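Local coordinates for Alpha/beta hydrolase family protein (Bacillus anthracis, PDB 3OOS) that probably acts as a hydrolase of the alpha/beta-fold superfamily, with a substrate that cannot be told from its fold alone, at residues Gly123-Ser127 and Lys128-Ser132; Cys241-Ala244 and Asn245-Asn249. All coordinates share one frame; numbering follows the deposited sequence. Where two conformers were deposited one is given.

Both interactions are local: each joins two segments that directly adjoin along the chain. From the N terminus, interaction 1 comes first. It closes a turn just after strand 116-122, where the chain leaves the main sheet on its way to helix 145-155. Interaction 2 comes later, in the last turn of helix 237-246 and its exit toward strand 250-255. The two lie in series, so they neither nest nor cross. The centres of interaction 1 and interaction 2 are about 14 Å apart, and the two touch. Ile243 of interaction 2 packs on the backbone of Ala124-Ala126, its CD1 3.6 Å from Ala125 N, and so joins helix 237-246 to the loop after strand 116-122.

Interaction 1. Residues Gly123-Ser127 and Lys128-Ser132; sequences GAAAS and KEYAS
The first torsions of Ser127 and Tyr130 (chi1 81° and 69°) each set the side chain between its own backbone N and carbonyl carbon. In Ser127 this holds OG forward, over the peptides that follow. OG there accepts a hydrogen bond from Glu129 N at 3.1 Å, and the N-H points almost straight at it (162°). In Tyr130 the same choice turns the ring back toward the residues that precede the turn. Its edge meets the Ser127 carbonyl: Ser127 O lies in the ring plane, 3.1 Å from Tyr130 CD2. The methyl of Ala125 approaches the same ring atom obliquely, with CB 3.8 Å from Tyr130 CD2 and equally far from Tyr130 CB. Ala131 CB lies over one face of the ring, offset toward the rim and 4.0 Å above its plane.

A serine OG bonded to the N-H two residues on is an ST turn. Here it leads into the short 3-10 segment 128-132, where Ala131 N bonds to Lys128 O and Ser132 N to Glu129 O. The turn follows strand 116-122, the region from which alpha/beta hydrolases commonly send out their cap. Tyr130 lies near the probable nucleophile elbow formed around Ser99, and its OH hydrogen-bonds a bound tetraethylene glycol. That molecule probably came from the crystallisation liquor, but a pocket may nonetheless lie at the hydroxyl end of Tyr130. Phe239 of helix 237-246 packs on both Ala125 and Tyr130. The Lys128 chain is extended beyond CG, and its NZ hydrogen-bonds Lys209 O.

Interaction 2. Residues Cys241-Ala244 and Asn245-Asn249; sequences CEIA and NLIPN
Leu246 N donates to Glu242 O at 3.0 Å, and the side chains of the same two residues lie alongside each other, pointing the same way. Leu246 CD1 rests 3.7 Å from Glu242 CG, so the methylene part of the glutamate does the touching. The carboxylate lies farther out. Glu242 CG stands opposite its backbone N (chi1 175°), and the chain continues extended from there. Leu246 CG also touches the carbonyl oxygen of Glu242, 3.3 Å from Glu242 O.

One residue on, the pattern repeats with two isoleucines. Ile247 N bonds to Ile243 O at 3.1 Å with a nearly straight N-H (166°). The branches run side by side, and the contact is methyl to methyl: Ile247 CD1 lies 3.8 Å from Ile243 CG2. Ile247 CG1 points away from its own carbonyl carbon (chi1 -61°) and passes 3.5 Å from Ile243 O, which carries CD1 back toward the preceding turn.

A third bond, Asn245 N to Cys241 O at 3.0 Å, completes the set. The backbone turns out of the helix at Ile247, yet its N-H still closes the last turn.

Around this shell, Leu217 of helix 214-217 touches both Leu246 and Ile247, and Arg214 touches Glu242 and Leu246. The buried isoleucines face strand 224-229, where Ile226 meets Ile243 and Ser224 meets Ile247. Ala244 packs on Ile226 and also on Leu252 of strand 250-255. These i to i+4 bonds, with side chains paired alongside, mark the C-terminal turn of an alpha-helix, here the connecting helix of a beta-alpha-beta unit between two neighbouring parallel strands of the alpha/beta hydrolase sheet.

Interaction 1. Residues Gly123-Ser127 and Lys128-Ser132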
ATOM      1  N   GLY A 123       2.121  -7.265  -3.304  1.00  8.19           N
ATOM      2  CA  GLY A 123       1.971  -8.045  -2.071  1.00  8.05           C
ATOM      3  C   GLY A 123       0.584  -8.029  -1.454  1.00  7.91           C
ATOM      4  O   GLY A 123       0.444  -7.931  -0.233  1.00  7.96           O
ATOM      5  N   ALA A 124      -0.443  -8.133  -2.291  1.00  7.80           N
ATOM      6  CA  ALA A 124      -1.816  -8.005  -1.811  1.00  7.83           C
ATOM      7  C   ALA A 124      -2.609  -9.301  -1.944  1.00  8.12           C
ATOM      8  O   ALA A 124      -2.050 -10.372  -2.194  1.00  8.71           O
ATOM      9  CB  ALA A 124      -2.522  -6.847  -2.524  1.00  7.81           C
ATOM     10  N   ALA A 125      -3.918  -9.195  -1.747  1.00  8.09           N
ATOM     11  CA  ALA A 125      -4.817 -10.332  -1.873  1.00  8.34           C
ATOM     12  C   ALA A 125      -6.170  -9.810  -2.312  1.00  8.65           C
ATOM     13  O   ALA A 125      -6.511  -8.659  -2.037  1.00  8.90           O
ATOM     14  CB  ALA A 125      -4.932 -11.074  -0.551  1.00  8.29           C
ATOM     15  N   ALA A 126      -6.931 -10.658  -2.997  1.00  9.01           N
ATOM     16  CA  ALA A 126      -8.258 -10.294  -3.499  1.00  9.29           C
ATOM     17  C   ALA A 126      -9.368 -10.536  -2.469  1.00  9.68           C
ATOM     18  O   ALA A 126     -10.529 -10.191  -2.708  1.00  9.82           O
ATOM     19  CB  ALA A 126      -8.553 -11.047  -4.796  1.00  9.60           C
ATOM     20  N   SER A 127      -9.017 -11.139  -1.335  1.00  9.88           N
ATOM     21  CA  SER A 127      -9.972 -11.347  -0.244  1.00 10.39           C
ATOM     22  C   SER A 127      -9.254 -11.491   1.092  1.00 10.76           C
ATOM     23  O   SER A 127      -8.024 -11.535   1.147  1.00 10.81           O
ATOM     24  CB  SER A 127     -10.833 -12.587  -0.498  1.00 10.32           C
ATOM     25  OG  SER A 127     -10.134 -13.764  -0.126  1.00 10.41           O
ATOM     26  N   LYS A 128     -10.042 -11.576   2.161  1.00 11.43           N
ATOM     27  CA  LYS A 128      -9.528 -11.767   3.516  1.00 12.19           C
ATOM     28  C   LYS A 128      -8.872 -13.139   3.736  1.00 12.58           C
ATOM     29  O   LYS A 128      -8.275 -13.375   4.790  1.00 12.54           O
ATOM     30  CB  LYS A 128     -10.660 -11.561   4.530  1.00 12.66           C
ATOM     31  CG  LYS A 128     -11.775 -12.598   4.471  1.00 13.70           C
ATOM     32  CD  LYS A 128     -12.778 -12.373   5.594  1.00 16.36           C
ATOM     33  CE  LYS A 128     -13.887 -13.412   5.567  1.00 17.52           C
ATOM     34  NZ  LYS A 128     -14.892 -13.154   6.638  1.00 18.67           N
ATOM     35  N   GLU A 129      -8.974 -14.020   2.736  1.00 12.85           N
ATOM     36  CA  GLU A 129      -8.511 -15.395   2.903  0.50 13.36           C
ATOM     37  C   GLU A 129      -6.988 -15.531   3.064  1.00 13.33           C
ATOM     38  O   GLU A 129      -6.507 -16.580   3.498  1.00 13.52           O
ATOM     39  CB  GLU A 129      -9.080 -16.314   1.814  0.50 13.63           C
ATOM     40  CG  GLU A 129     -10.597 -16.464   1.912  0.50 14.66           C
ATOM     41  CD  GLU A 129     -11.150 -17.605   1.080  0.50 15.98           C
ATOM     42  OE1 GLU A 129     -12.386 -17.789   1.083  0.50 17.45           O
ATOM     43  OE2 GLU A 129     -10.360 -18.318   0.428  0.50 16.66           O
ATOM     44  N   TYR A 130      -6.238 -14.468   2.770  1.00 13.50           N
ATOM     45  CA  TYR A 130      -4.785 -14.484   2.995  1.00 13.92           C
ATOM     46  C   TYR A 130      -4.441 -14.795   4.457  1.00 14.41           C
ATOM     47  O   TYR A 130      -3.481 -15.511   4.730  1.00 14.20           O
ATOM     48  CB  TYR A 130      -4.120 -13.169   2.553  1.00 13.81           C
ATOM     49  CG  TYR A 130      -4.471 -11.970   3.408  1.00 13.61           C
ATOM     50  CD1 TYR A 130      -3.638 -11.557   4.453  1.00 13.76           C
ATOM     51  CD2 TYR A 130      -5.635 -11.245   3.169  1.00 13.72           C
ATOM     52  CE1 TYR A 130      -3.966 -10.453   5.241  1.00 13.97           C
ATOM     53  CE2 TYR A 130      -5.973 -10.148   3.946  1.00 14.05           C
ATOM     54  CZ  TYR A 130      -5.138  -9.756   4.979  1.00 14.22           C
ATOM     55  OH  TYR A 130      -5.481  -8.663   5.736  1.00 15.51           O
ATOM     56  N   ALA A 131      -5.243 -14.278   5.384  1.00 14.94           N
ATOM     57  CA  ALA A 131      -4.970 -14.433   6.812  1.00 15.79           C
ATOM     58  C   ALA A 131      -5.366 -15.813   7.349  1.00 16.46           C
ATOM     59  O   ALA A 131      -5.132 -16.110   8.525  1.00 17.00           O
ATOM     60  CB  ALA A 131      -5.643 -13.321   7.612  1.00 15.72           C
ATOM     61  N   SER A 132      -5.961 -16.639   6.488  1.00 16.97           N
ATOM     62  CA  SER A 132      -6.319 -18.013   6.837  0.50 17.30           C
ATOM     63  C   SER A 132      -5.438 -19.032   6.114  1.00 17.44           C
ATOM     64  O   SER A 132      -5.682 -20.244   6.179  1.00 17.99           O
ATOM     65  CB  SER A 132      -7.801 -18.276   6.544  0.50 17.45           C
ATOM     66  OG  SER A 132      -8.626 -17.566   7.449  0.50 17.64           O
TER

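Interaction 2. Residues Cys241-Ala244 and Asn245-Asn249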
ATOM      1  N   CYS A 241      -0.761 -14.333  -7.371  1.00 10.20           N
ATOM      2  CA  CYS A 241      -1.079 -15.191  -8.516  1.00 10.61           C
ATOM      3  C   CYS A 241      -2.578 -15.180  -8.800  1.00 10.53           C
ATOM      4  O   CYS A 241      -2.997 -15.076  -9.960  1.00 10.48           O
ATOM      5  CB  CYS A 241      -0.604 -16.622  -8.282  1.00 11.04           C
ATOM      6  SG  CYS A 241       1.176 -16.784  -8.253  1.00 12.00           S
ATOM      7  N   GLU A 242      -3.380 -15.269  -7.737  1.00 10.15           N
ATOM      8  CA  GLU A 242      -4.831 -15.242  -7.878  1.00 10.25           C
ATOM      9  C   GLU A 242      -5.306 -13.927  -8.491  1.00  9.93           C
ATOM     10  O   GLU A 242      -6.094 -13.934  -9.436  1.00 10.00           O
ATOM     11  CB  GLU A 242      -5.529 -15.475  -6.535  1.00 10.25           C
ATOM     12  CG  GLU A 242      -7.048 -15.342  -6.628  1.00 11.33           C
ATOM     13  CD  GLU A 242      -7.765 -15.674  -5.338  1.00 12.56           C
ATOM     14  OE1 GLU A 242      -7.404 -15.110  -4.287  1.00 12.96           O
ATOM     15  OE2 GLU A 242      -8.704 -16.495  -5.385  1.00 14.62           O
ATOM     16  N   ILE A 243      -4.827 -12.806  -7.951  1.00  9.61           N
ATOM     17  CA  ILE A 243      -5.182 -11.488  -8.482  1.00  9.50           C
ATOM     18  C   ILE A 243      -4.887 -11.391  -9.981  1.00  9.70           C
ATOM     19  O   ILE A 243      -5.754 -10.994 -10.766  1.00  9.67           O
ATOM     20  CB  ILE A 243      -4.456 -10.345  -7.730  1.00  9.40           C
ATOM     21  CG1 ILE A 243      -4.968 -10.234  -6.289  1.00  9.37           C
ATOM     22  CG2 ILE A 243      -4.649  -9.018  -8.458  1.00  9.40           C
ATOM     23  CD1 ILE A 243      -4.047  -9.429  -5.368  1.00  9.72           C
ATOM     24  N   ALA A 244      -3.668 -11.759 -10.371  1.00  9.89           N
ATOM     25  CA  ALA A 244      -3.247 -11.663 -11.768  1.00 10.16           C
ATOM     26  C   ALA A 244      -4.038 -12.586 -12.692  1.00 10.47           C
ATOM     27  O   ALA A 244      -4.267 -12.251 -13.856  1.00 10.81           O
ATOM     28  CB  ALA A 244      -1.759 -11.925 -11.894  1.00 10.06           C
ATOM     29  N   ASN A 245      -4.460 -13.740 -12.177  1.00 10.53           N
ATOM     30  CA  ASN A 245      -5.297 -14.651 -12.956  1.00 11.15           C
ATOM     31  C   ASN A 245      -6.717 -14.119 -13.165  1.00 11.26           C
ATOM     32  O   ASN A 245      -7.278 -14.230 -14.262  1.00 11.31           O
ATOM     33  CB  ASN A 245      -5.346 -16.039 -12.314  1.00 11.46           C
ATOM     34  CG  ASN A 245      -6.290 -16.976 -13.042  1.00 12.52           C
ATOM     35  OD1 ASN A 245      -5.980 -17.472 -14.130  1.00 14.51           O
ATOM     36  ND2 ASN A 245      -7.458 -17.209 -12.455  1.00 11.74           N
ATOM     37  N   LEU A 246      -7.288 -13.535 -12.115  1.00 11.20           N
ATOM     38  CA  LEU A 246      -8.683 -13.090 -12.145  1.00 11.41           C
ATOM     39  C   LEU A 246      -8.901 -11.868 -13.037  1.00 11.57           C
ATOM     40  O   LEU A 246      -9.903 -11.786 -13.750  1.00 11.63           O
ATOM     41  CB  LEU A 246      -9.198 -12.822 -10.726  1.00 11.26           C
ATOM     42  CG  LEU A 246      -9.400 -14.050  -9.833  1.00 11.63           C
ATOM     43  CD1 LEU A 246      -9.745 -13.625  -8.415  1.00 11.91           C
ATOM     44  CD2 LEU A 246     -10.464 -14.997 -10.396  1.00 13.05           C
ATOM     45  N   ILE A 247      -7.961 -10.930 -12.998  1.00 11.51           N
ATOM     46  CA  ILE A 247      -8.048  -9.723 -13.817  1.00 11.91           C
ATOM     47  C   ILE A 247      -7.653 -10.059 -15.262  1.00 12.60           C
ATOM     48  O   ILE A 247      -6.540 -10.525 -15.501  1.00 12.72           O
ATOM     49  CB  ILE A 247      -7.152  -8.595 -13.256  1.00 11.42           C
ATOM     50  CG1 ILE A 247      -7.606  -8.207 -11.842  1.00 11.10           C
ATOM     51  CG2 ILE A 247      -7.176  -7.378 -14.181  1.00 11.58           C
ATOM     52  CD1 ILE A 247      -6.662  -7.249 -11.128  1.00 10.91           C
ATOM     53  N   PRO A 248      -8.570  -9.830 -16.225  1.00 13.49           N
ATOM     54  CA  PRO A 248      -8.333 -10.233 -17.618  1.00 14.27           C
ATOM     55  C   PRO A 248      -7.047  -9.689 -18.249  1.00 14.91           C
ATOM     56  O   PRO A 248      -6.371 -10.425 -18.969  1.00 15.52           O
ATOM     57  CB  PRO A 248      -9.560  -9.687 -18.359  1.00 14.36           C
ATOM     58  CG  PRO A 248     -10.620  -9.613 -17.335  1.00 14.51           C
ATOM     59  CD  PRO A 248      -9.938  -9.315 -16.027  1.00 13.39           C
ATOM     60  N   ASN A 249      -6.710  -8.427 -17.982  1.00 15.14           N
ATOM     61  CA  ASN A 249      -5.553  -7.795 -18.626  1.00 15.74           C
ATOM     62  C   ASN A 249      -4.371  -7.562 -17.680  1.00 15.81           C
ATOM     63  O   ASN A 249      -3.657  -6.558 -17.794  1.00 16.92           O
ATOM     64  CB  ASN A 249      -5.966  -6.485 -19.312  1.00 15.94           C
ATOM     65  CG  ASN A 249      -7.094  -6.675 -20.317  1.00 16.60           C
ATOM     66  OD1 ASN A 249      -8.160  -6.067 -20.196  1.00 18.20           O
ATOM     67  ND2 ASN A 249      -6.865  -7.522 -21.310  1.00 16.85           N
TER
HETATM   68  O   HOH W   1      -5.627 -12.738 -15.977  1.00 19.77           O